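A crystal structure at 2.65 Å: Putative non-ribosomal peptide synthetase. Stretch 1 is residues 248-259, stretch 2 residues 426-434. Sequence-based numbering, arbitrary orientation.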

ATOM      1  N   SER A 248       9.790 -11.327 -21.839  1.00 60.72           N
ATOM      2  CA  SER A 248       9.500 -12.238 -20.743  1.00 56.50           C
ATOM      3  C   SER A 248       8.570 -13.337 -21.229  1.00 59.48           C
ATOM      4  O   SER A 248       7.711 -13.113 -22.088  1.00 51.60           O
ATOM      5  CB  SER A 248       8.878 -11.511 -19.544  1.00 50.02           C
ATOM      6  OG  SER A 248       7.517 -11.207 -19.781  1.00 59.56           O
ATOM      7  N   VAL A 249       8.758 -14.529 -20.673  1.00 58.96           N
ATOM      8  CA  VAL A 249       7.859 -15.653 -20.902  1.00 54.28           C
ATOM      9  C   VAL A 249       7.320 -16.093 -19.547  1.00 59.63           C
ATOM     10  O   VAL A 249       8.021 -15.965 -18.531  1.00 59.62           O
ATOM     11  CB  VAL A 249       8.566 -16.803 -21.635  1.00 58.10           C
ATOM     12  CG1 VAL A 249       9.034 -16.344 -23.009  1.00 69.54           C
ATOM     13  CG2 VAL A 249       9.734 -17.326 -20.814  1.00 58.64           C
ATOM     14  N   PRO A 250       6.090 -16.591 -19.471  1.00 58.40           N
ATOM     15  CA  PRO A 250       5.553 -17.025 -18.180  1.00 57.11           C
ATOM     16  C   PRO A 250       6.200 -18.320 -17.715  1.00 55.93           C
ATOM     17  O   PRO A 250       6.708 -19.118 -18.505  1.00 59.17           O
ATOM     18  CB  PRO A 250       4.060 -17.217 -18.464  1.00 52.37           C
ATOM     19  CG  PRO A 250       4.003 -17.523 -19.924  1.00 44.12           C
ATOM     20  CD  PRO A 250       5.102 -16.721 -20.556  1.00 50.55           C
ATOM     21  N   LEU A 251       6.181 -18.516 -16.398  1.00 61.95           N
ATOM     22  CA  LEU A 251       6.690 -19.740 -15.782  1.00 61.85           C
ATOM     23  C   LEU A 251       5.776 -20.095 -14.618  1.00 67.57           C
ATOM     24  O   LEU A 251       5.719 -19.363 -13.625  1.00 62.08           O
ATOM     25  CB  LEU A 251       8.138 -19.575 -15.316  1.00 58.48           C
ATOM     26  CG  LEU A 251       8.847 -20.853 -14.859  1.00 63.09           C
ATOM     27  CD1 LEU A 251      10.283 -20.878 -15.354  1.00 62.03           C
ATOM     28  CD2 LEU A 251       8.808 -20.993 -13.345  1.00 61.82           C
ATOM     29  N   ARG A 252       5.064 -21.212 -14.741  1.00 68.59           N
ATOM     30  CA  ARG A 252       4.144 -21.678 -13.716  1.00 64.01           C
ATOM     31  C   ARG A 252       4.551 -23.067 -13.244  1.00 66.76           C
ATOM     32  O   ARG A 252       4.894 -23.934 -14.053  1.00 68.95           O
ATOM     33  CB  ARG A 252       2.701 -21.707 -14.232  1.00 66.74           C
ATOM     34  CG  ARG A 252       1.955 -20.392 -14.070  1.00 75.29           C
ATOM     35  CD  ARG A 252       0.458 -20.571 -14.302  1.00 77.01           C
ATOM     36  NE  ARG A 252      -0.335 -19.664 -13.474  1.00 84.96           N
ATOM     37  CZ  ARG A 252      -0.859 -18.519 -13.899  1.00 89.27           C
ATOM     38  NH1 ARG A 252      -0.681 -18.131 -15.155  1.00 88.22           N
ATOM     39  NH2 ARG A 252      -1.565 -17.762 -13.069  1.00 87.16           N
ATOM     40  N   LEU A 253       4.513 -23.266 -11.930  1.00 67.75           N
ATOM     41  CA  LEU A 253       4.748 -24.564 -11.314  1.00 62.43           C
ATOM     42  C   LEU A 253       3.521 -24.928 -10.490  1.00 69.79           C
ATOM     43  O   LEU A 253       3.114 -24.141  -9.618  1.00 65.79           O
ATOM     44  CB  LEU A 253       5.998 -24.536 -10.433  1.00 60.90           C
ATOM     45  CG  LEU A 253       6.439 -25.870  -9.824  1.00 63.42           C
ATOM     46  CD1 LEU A 253       7.068 -26.768 -10.877  1.00 64.34           C
ATOM     47  CD2 LEU A 253       7.395 -25.642  -8.667  1.00 62.79           C
ATOM     48  N   PRO A 254       2.892 -26.079 -10.725  1.00 73.37           N
ATOM     49  CA  PRO A 254       1.703 -26.440  -9.945  1.00 65.74           C
ATOM     50  C   PRO A 254       2.036 -26.628  -8.471  1.00 64.69           C
ATOM     51  O   PRO A 254       3.193 -26.798  -8.081  1.00 64.08           O
ATOM     52  CB  PRO A 254       1.237 -27.752 -10.588  1.00 70.54           C
ATOM     53  CG  PRO A 254       2.456 -28.297 -11.266  1.00 75.06           C
ATOM     54  CD  PRO A 254       3.231 -27.102 -11.730  1.00 67.34           C
ATOM     55  N   ALA A 255       0.986 -26.593  -7.646  1.00 70.48           N
ATOM     56  CA  ALA A 255       1.175 -26.659  -6.200  1.00 66.72           C
ATOM     57  C   ALA A 255       1.789 -27.982  -5.765  1.00 66.05           C
ATOM     58  O   ALA A 255       2.507 -28.027  -4.759  1.00 71.09           O
ATOM     59  CB  ALA A 255      -0.157 -26.432  -5.484  1.00 59.96           C
ATOM     60  N   ASP A 256       1.522 -29.063  -6.503  1.00 71.60           N
ATOM     61  CA  ASP A 256       2.103 -30.363  -6.183  1.00 75.71           C
ATOM     62  C   ASP A 256       3.624 -30.284  -6.109  1.00 74.45           C
ATOM     63  O   ASP A 256       4.225 -30.538  -5.059  1.00 69.41           O
ATOM     64  CB  ASP A 256       1.671 -31.397  -7.226  1.00 84.09           C
ATOM     65  CG  ASP A 256       0.209 -31.768  -7.109  1.00102.19           C
ATOM     66  OD1 ASP A 256      -0.450 -31.304  -6.153  1.00102.59           O
ATOM     67  OD2 ASP A 256      -0.282 -32.527  -7.972  1.00110.85           O
ATOM     68  N   SER A 257       4.261 -29.926  -7.226  1.00 76.59           N
ATOM     69  CA  SER A 257       5.714 -29.800  -7.238  1.00 74.63           C
ATOM     70  C   SER A 257       6.181 -28.653  -6.353  1.00 66.99           C
ATOM     71  O   SER A 257       7.284 -28.710  -5.797  1.00 64.86           O
ATOM     72  CB  SER A 257       6.206 -29.610  -8.671  1.00 67.82           C
ATOM     73  OG  SER A 257       5.659 -30.601  -9.521  1.00 71.53           O
ATOM     74  N   HIS A 258       5.357 -27.611  -6.213  1.00 67.12           N
ATOM     75  CA  HIS A 258       5.688 -26.510  -5.313  1.00 61.82           C
ATOM     76  C   HIS A 258       5.772 -26.993  -3.870  1.00 68.74           C
ATOM     77  O   HIS A 258       6.677 -26.595  -3.126  1.00 68.48           O
ATOM     78  CB  HIS A 258       4.649 -25.397  -5.462  1.00 58.23           C
ATOM     79  CG  HIS A 258       4.907 -24.197  -4.603  1.00 63.35           C
ATOM     80  ND1 HIS A 258       6.082 -24.009  -3.908  1.00 62.01           N
ATOM     81  CD2 HIS A 258       4.134 -23.118  -4.329  1.00 56.96           C
ATOM     82  CE1 HIS A 258       6.021 -22.871  -3.241  1.00 57.26           C
ATOM     83  NE2 HIS A 258       4.849 -22.309  -3.482  1.00 55.99           N
ATOM     84  N   ALA A 259       4.841 -27.858  -3.460  1.00 67.91           N
ATOM     85  CA  ALA A 259       4.855 -28.366  -2.092  1.00 62.94           C
ATOM     86  C   ALA A 259       6.102 -29.197  -1.823  1.00 68.48           C
ATOM     87  O   ALA A 259       6.704 -29.095  -0.747  1.00 70.75           O
ATOM     88  CB  ALA A 259       3.595 -29.188  -1.824  1.00 62.35           C
ATOM     89  N   GLY A 426       1.083 -22.953  -5.437  1.00 68.72           N
ATOM     90  CA  GLY A 426       1.523 -22.621  -6.776  1.00 63.40           C
ATOM     91  C   GLY A 426       2.674 -21.631  -6.781  1.00 69.74           C
ATOM     92  O   GLY A 426       2.813 -20.785  -5.890  1.00 67.86           O
ATOM     93  N   LEU A 427       3.521 -21.743  -7.803  1.00 65.31           N
ATOM     94  CA  LEU A 427       4.655 -20.847  -8.012  1.00 61.13           C
ATOM     95  C   LEU A 427       4.489 -20.214  -9.388  1.00 60.63           C
ATOM     96  O   LEU A 427       4.663 -20.887 -10.409  1.00 57.03           O
ATOM     97  CB  LEU A 427       5.977 -21.607  -7.903  1.00 58.96           C
ATOM     98  CG  LEU A 427       7.244 -20.808  -7.598  1.00 63.45           C
ATOM     99  CD1 LEU A 427       7.128 -20.130  -6.242  1.00 67.27           C
ATOM    100  CD2 LEU A 427       8.469 -21.708  -7.644  1.00 56.23           C
ATOM    101  N   VAL A 428       4.141 -18.928  -9.417  1.00 60.60           N
ATOM    102  CA  VAL A 428       3.788 -18.231 -10.649  1.00 62.65           C
ATOM    103  C   VAL A 428       4.715 -17.039 -10.838  1.00 59.68           C
ATOM    104  O   VAL A 428       4.968 -16.281  -9.895  1.00 62.28           O
ATOM    105  CB  VAL A 428       2.314 -17.778 -10.631  1.00 64.13           C
ATOM    106  CG1 VAL A 428       2.009 -16.880 -11.820  1.00 68.10           C
ATOM    107  CG2 VAL A 428       1.394 -18.986 -10.626  1.00 73.88           C
ATOM    108  N   GLY A 429       5.213 -16.870 -12.056  1.00 56.49           N
ATOM    109  CA  GLY A 429       6.074 -15.741 -12.342  1.00 62.35           C
ATOM    110  C   GLY A 429       6.425 -15.652 -13.809  1.00 62.56           C
ATOM    111  O   GLY A 429       5.711 -16.167 -14.671  1.00 61.65           O
ATOM    112  N   SER A 430       7.545 -14.988 -14.082  1.00 59.31           N
ATOM    113  CA  SER A 430       7.980 -14.719 -15.443  1.00 58.73           C
ATOM    114  C   SER A 430       9.485 -14.899 -15.551  1.00 56.97           C
ATOM    115  O   SER A 430      10.233 -14.510 -14.650  1.00 55.71           O
ATOM    116  CB  SER A 430       7.600 -13.299 -15.879  1.00 54.96           C
ATOM    117  OG  SER A 430       6.193 -13.126 -15.897  1.00 67.64           O
ATOM    118  N   LEU A 431       9.920 -15.492 -16.661  1.00 50.70           N
ATOM    119  CA  LEU A 431      11.338 -15.555 -17.006  1.00 54.23           C
ATOM    120  C   LEU A 431      11.636 -14.382 -17.930  1.00 54.11           C
ATOM    121  O   LEU A 431      11.325 -14.419 -19.122  1.00 51.85           O
ATOM    122  CB  LEU A 431      11.687 -16.886 -17.663  1.00 58.44           C
ATOM    123  CG  LEU A 431      13.124 -16.978 -18.181  1.00 56.00           C
ATOM    124  CD1 LEU A 431      14.112 -16.798 -17.038  1.00 54.16           C
ATOM    125  CD2 LEU A 431      13.365 -18.293 -18.905  1.00 51.27           C
ATOM    126  N   VAL A 432      12.223 -13.327 -17.375  1.00 53.53           N
ATOM    127  CA  VAL A 432      12.591 -12.154 -18.159  1.00 57.92           C
ATOM    128  C   VAL A 432      13.936 -12.423 -18.820  1.00 53.08           C
ATOM    129  O   VAL A 432      14.929 -12.700 -18.140  1.00 57.00           O
ATOM    130  CB  VAL A 432      12.643 -10.896 -17.283  1.00 56.93           C
ATOM    131  CG1 VAL A 432      12.954  -9.674 -18.133  1.00 47.57           C
ATOM    132  CG2 VAL A 432      11.325 -10.724 -16.536  1.00 46.06           C
ATOM    133  N   TYR A 433      13.970 -12.345 -20.148  1.00 54.78           N
ATOM    134  CA  TYR A 433      15.149 -12.708 -20.922  1.00 63.26           C
ATOM    135  C   TYR A 433      15.655 -11.510 -21.716  1.00 57.32           C
ATOM    136  O   TYR A 433      14.886 -10.621 -22.092  1.00 57.93           O
ATOM    137  CB  TYR A 433      14.846 -13.867 -21.883  1.00 63.28           C
ATOM    138  CG  TYR A 433      13.867 -13.504 -22.976  1.00 62.00           C
ATOM    139  CD1 TYR A 433      12.497 -13.594 -22.765  1.00 59.56           C
ATOM    140  CD2 TYR A 433      14.312 -13.065 -24.216  1.00 56.58           C
ATOM    141  CE1 TYR A 433      11.598 -13.260 -23.759  1.00 65.68           C
ATOM    142  CE2 TYR A 433      13.421 -12.725 -25.215  1.00 59.49           C
ATOM    143  CZ  TYR A 433      12.068 -12.823 -24.981  1.00 67.58           C
ATOM    144  OH  TYR A 433      11.181 -12.486 -25.974  1.00 71.09           O
ATOM    145  N   ALA A 434      16.960 -11.505 -21.974  1.00 61.84           N
ATOM    146  CA  ALA A 434      17.576 -10.463 -22.784  1.00 57.18           C
ATOM    147  C   ALA A 434      17.400 -10.783 -24.263  1.00 53.47           C
ATOM    148  O   ALA A 434      17.709 -11.893 -24.706  1.00 55.12           O
ATOM    149  CB  ALA A 434      19.059 -10.330 -22.444  1.00 51.91           C
TER

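Residues 248-253 and 426-434 run as antiparallel neighbours in a β-sheet, their N-to-C directions 148° apart, and the two stretches bury 777 Å² between them. Backbone hydrogen bonds carry the pairing. Val 249 N donates to Leu 431 O (3.0 Å) and Leu 431 N to Val 249 O (2.7 Å); Leu 251 N donates to Gly 429 O and Gly 429 N to Leu 251 O (both 3.0 Å); Leu 253 N donates to Leu 427 O (2.8 Å) and Leu 427 N to Leu 253 O (3.0 Å). Pro 250 has no amide hydrogen to give, and it costs nothing here because it faces Ser 430 in a non-hydrogen-bonded pair. CA-H...O contacts supplement the ladder, such as Ser 248 CA to Leu 431 O (3.3 Å).

Apolar packing occupies the face bearing Val 249, Leu 251, Leu 253, Leu 427 and Leu 431, all buried. Val 249 CG2 lies 3.7 Å from Leu 431 CB, and Leu 253 CB 3.9 Å from Leu 427 CB. The CA-to-CB bond of Tyr 433 points sideways, but with chi1 p the ring end comes nearer, CE1 lying 4.1 Å from Val 249 CG1.

The face of Ser 248, Pro 250, Arg 252, Val 428 and Ser 430 is more open. Arg 252 lays its guanidinium over Val 428, CG1 covering one face, with Arg 252 NE 3.4 Å from Val 428 CG2, so the charged group remains exposed while Val 428 gains cover.

Beyond Pro 254, the N-cap, the helix adds His 258. Its t rotamer places CD2 3.1 Å from Gly 426 O, and Leu 427 CD1 sits over one ring face, 4.2 Å from His 258 NE2, which is hydrogen-bonded elsewhere in the structure. Gly 426 has phi/psi of 96/150°, where a CB would jam against the preceding carbonyl oxygen; glycine fits.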